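Putative redox protein (Lactobacillus casei, PDB 2QL8) is of unconfirmed function but, as a member of the OsmC/Ohr family, probably acts as a thiol-dependent redox protein that reduces peroxides. Local coordinates at residues A[61-66]-A[119-124]. Residues are numbered along the deposited sequence; the frame is centred on the assembly and turned at random. Where two conformers were deposited one is given.
Sequences EATLEA and NRCPVS. With BEZ (benzoic acid), chain C.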
loop_
_atom_site.group_PDB
_atom_site.type_symbol
_atom_site.label_atom_id
_atom_site.label_comp_id
_atom_site.label_asym_id
_atom_site.label_seq_id
_atom_site.Cartn_x
_atom_site.Cartn_y
_atom_site.Cartn_z
ATOM N N GLU A 61 -0.295 -6.964 11.221
ATOM C CA GLU A 61 0.467 -7.878 12.060
ATOM C C GLU A 61 1.194 -7.100 13.182
ATOM O O GLU A 61 1.222 -7.535 14.347
ATOM C CB GLU A 61 1.425 -8.710 11.207
ATOM C CG GLU A 61 2.295 -9.731 12.011
ATOM C CD GLU A 61 1.547 -10.969 12.469
ATOM O OE1 GLU A 61 0.291 -10.950 12.530
ATOM O OE2 GLU A 61 2.285 -11.961 12.787
ATOM N N ALA A 62 1.780 -5.948 12.843
ATOM C CA ALA A 62 2.444 -5.074 13.841
ATOM C C ALA A 62 1.445 -4.584 14.867
ATOM O O ALA A 62 1.723 -4.518 16.080
ATOM C CB ALA A 62 3.146 -3.883 13.177
ATOM N N THR A 63 0.265 -4.206 14.389
ATOM C CA THR A 63 -0.775 -3.707 15.289
ATOM C C THR A 63 -1.229 -4.835 16.241
ATOM O O THR A 63 -1.387 -4.623 17.441
ATOM C CB THR A 63 -1.999 -3.112 14.529
ATOM O OG1 THR A 63 -1.558 -2.207 13.528
ATOM C CG2 THR A 63 -3.010 -2.418 15.469
ATOM N N LEU A 64 -1.378 -6.023 15.671
ATOM C CA LEU A 64 -1.803 -7.207 16.421
ATOM C C LEU A 64 -0.763 -7.546 17.497
ATOM O O LEU A 64 -1.113 -7.834 18.631
ATOM C CB LEU A 64 -2.005 -8.390 15.474
ATOM C CG LEU A 64 -2.514 -9.712 16.073
ATOM C CD1 LEU A 64 -3.775 -9.505 16.894
ATOM C CD2 LEU A 64 -2.692 -10.734 14.894
ATOM N N GLU A 65 0.514 -7.454 17.153
ATOM C CA GLU A 65 1.594 -7.710 18.111
ATOM C C GLU A 65 1.512 -6.724 19.283
ATOM O O GLU A 65 1.660 -7.099 20.459
ATOM C CB GLU A 65 2.961 -7.676 17.419
ATOM C CG GLU A 65 4.084 -8.027 18.358
ATOM C CD GLU A 65 5.431 -8.258 17.678
ATOM O OE1 GLU A 65 5.570 -7.962 16.498
ATOM O OE2 GLU A 65 6.362 -8.749 18.379
ATOM N N ALA A 66 1.221 -5.462 18.988
ATOM C CA ALA A 66 1.057 -4.431 20.037
ATOM C C ALA A 66 -0.130 -4.750 20.957
ATOM O O ALA A 66 -0.020 -4.680 22.187
ATOM C CB ALA A 66 0.914 -2.997 19.425
ATOM N N ASN A 119 -9.442 -1.081 13.931
ATOM C CA ASN A 119 -9.605 0.302 14.330
ATOM C C ASN A 119 -8.298 1.065 14.497
ATOM O O ASN A 119 -8.311 2.283 14.490
ATOM C CB ASN A 119 -10.351 0.378 15.653
ATOM C CG ASN A 119 -11.803 -0.007 15.522
ATOM O OD1 ASN A 119 -12.406 0.156 14.441
ATOM N ND2 ASN A 119 -12.388 -0.514 16.624
ATOM N N ARG A 120 -7.199 0.357 14.759
ATOM C CA ARG A 120 -5.907 0.977 15.089
ATOM C C ARG A 120 -4.886 0.995 13.949
ATOM O O ARG A 120 -4.059 1.887 13.871
ATOM C CB ARG A 120 -5.289 0.312 16.319
ATOM C CG ARG A 120 -6.018 0.670 17.610
ATOM C CD ARG A 120 -5.621 -0.180 18.804
ATOM N NE ARG A 120 -4.209 -0.037 19.159
ATOM C CZ ARG A 120 -3.696 -0.455 20.326
ATOM N NH1 ARG A 120 -4.480 -1.015 21.241
ATOM N NH2 ARG A 120 -2.422 -0.320 20.600
ATOM N N CYS A 121 -4.934 -0.004 13.083
ATOM C CA CYS A 121 -3.936 -0.160 12.033
ATOM C C CYS A 121 -4.001 1.011 11.039
ATOM O O CYS A 121 -5.063 1.265 10.459
ATOM C CB CYS A 121 -4.193 -1.481 11.311
ATOM S SG CYS A 121 -3.347 -1.694 9.714
ATOM N N PRO A 122 -2.888 1.772 10.894
ATOM C CA PRO A 122 -2.947 2.892 9.925
ATOM C C PRO A 122 -3.414 2.568 8.508
ATOM O O PRO A 122 -4.153 3.356 7.925
ATOM C CB PRO A 122 -1.527 3.446 9.973
ATOM C CG PRO A 122 -1.099 3.177 11.415
ATOM C CD PRO A 122 -1.656 1.823 11.735
ATOM N N VAL A 123 -2.973 1.450 7.964
ATOM C CA VAL A 123 -3.336 1.146 6.569
ATOM C C VAL A 123 -4.831 0.784 6.518
ATOM O O VAL A 123 -5.546 1.183 5.612
ATOM C CB VAL A 123 -2.422 0.083 5.917
ATOM C CG1 VAL A 123 -2.877 -0.188 4.449
ATOM C CG2 VAL A 123 -0.926 0.516 5.966
ATOM N N SER A 124 -5.288 0.034 7.521
ATOM C CA SER A 124 -6.681 -0.298 7.630
ATOM C C SER A 124 -7.543 0.984 7.685
ATOM O O SER A 124 -8.568 1.098 7.010
ATOM C CB SER A 124 -6.840 -1.225 8.842
ATOM O OG SER A 124 -8.153 -1.698 9.029
HETATM C C BEZ C . -0.944 0.922 17.853
HETATM O O1 BEZ C . -0.513 1.194 19.034
HETATM O O2 BEZ C . -2.053 1.158 17.564
HETATM C C1 BEZ C . -0.080 0.397 16.758
HETATM C C2 BEZ C . 1.164 -0.150 17.118
HETATM C C3 BEZ C . 1.999 -0.637 16.114
HETATM C C4 BEZ C . 1.582 -0.570 14.777
HETATM C C5 BEZ C . 0.340 -0.014 14.439
HETATM C C6 BEZ C . -0.509 0.457 15.387
#
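Thr63 and Arg120 meet in a buried packing contact that forms one wall of a benzoic acid pocket, where helix 48-70 passes the turn joining helix 107-120 to helix 122-127. Thr63 CG2, anti to the backbone N (chi1 -49° for OG1), reaches Arg120 CB at 3.7 Å, while OG1 lies 3.5 Å from Cys121 CB. A threonine suits this place: its methyl packs on the neighbouring turn, and its hydroxyl is hydrogen-bonded to Cys59 O on its own helix, so a polar atom can be buried here. No hydrogen bond links the two segments; the benzoic acid lies against both, touching Ala62, Thr63 and Ala66 of one and Arg120 and Pro122 of the other. Arg120, bent at chi3 (62°), presents the edge of its guanidinium to the carboxyl group in a two-pronged grip, NE to O2 and NH2 to O1, each 2.9 Å long and nearly straight at 165°. Ala66 CB, 3.7 Å from ring carbon C2, and Pro122 CD, 3.8 Å from C5, are small or rigid apolar groups that pack against the ring. Arg120 NH1 forms a salt bridge with Glu70 OE1. An alanine in place of Arg120 would probably leave the carboxyl group without its two-pronged partner and Glu70 without its salt-bridge mate. Cys121 occupies the N-cap of helix 122-127, its SG accepting from Ser124 N at 3.4 Å. Around the contact, Thr63 also packs on Ile117 of helix 107-120, Leu64 touches strand 91-102, and Ala90 of the second subunit packs on Arg120 and bonds the ligand through its N, while Phe94 of that subunit packs on Pro122.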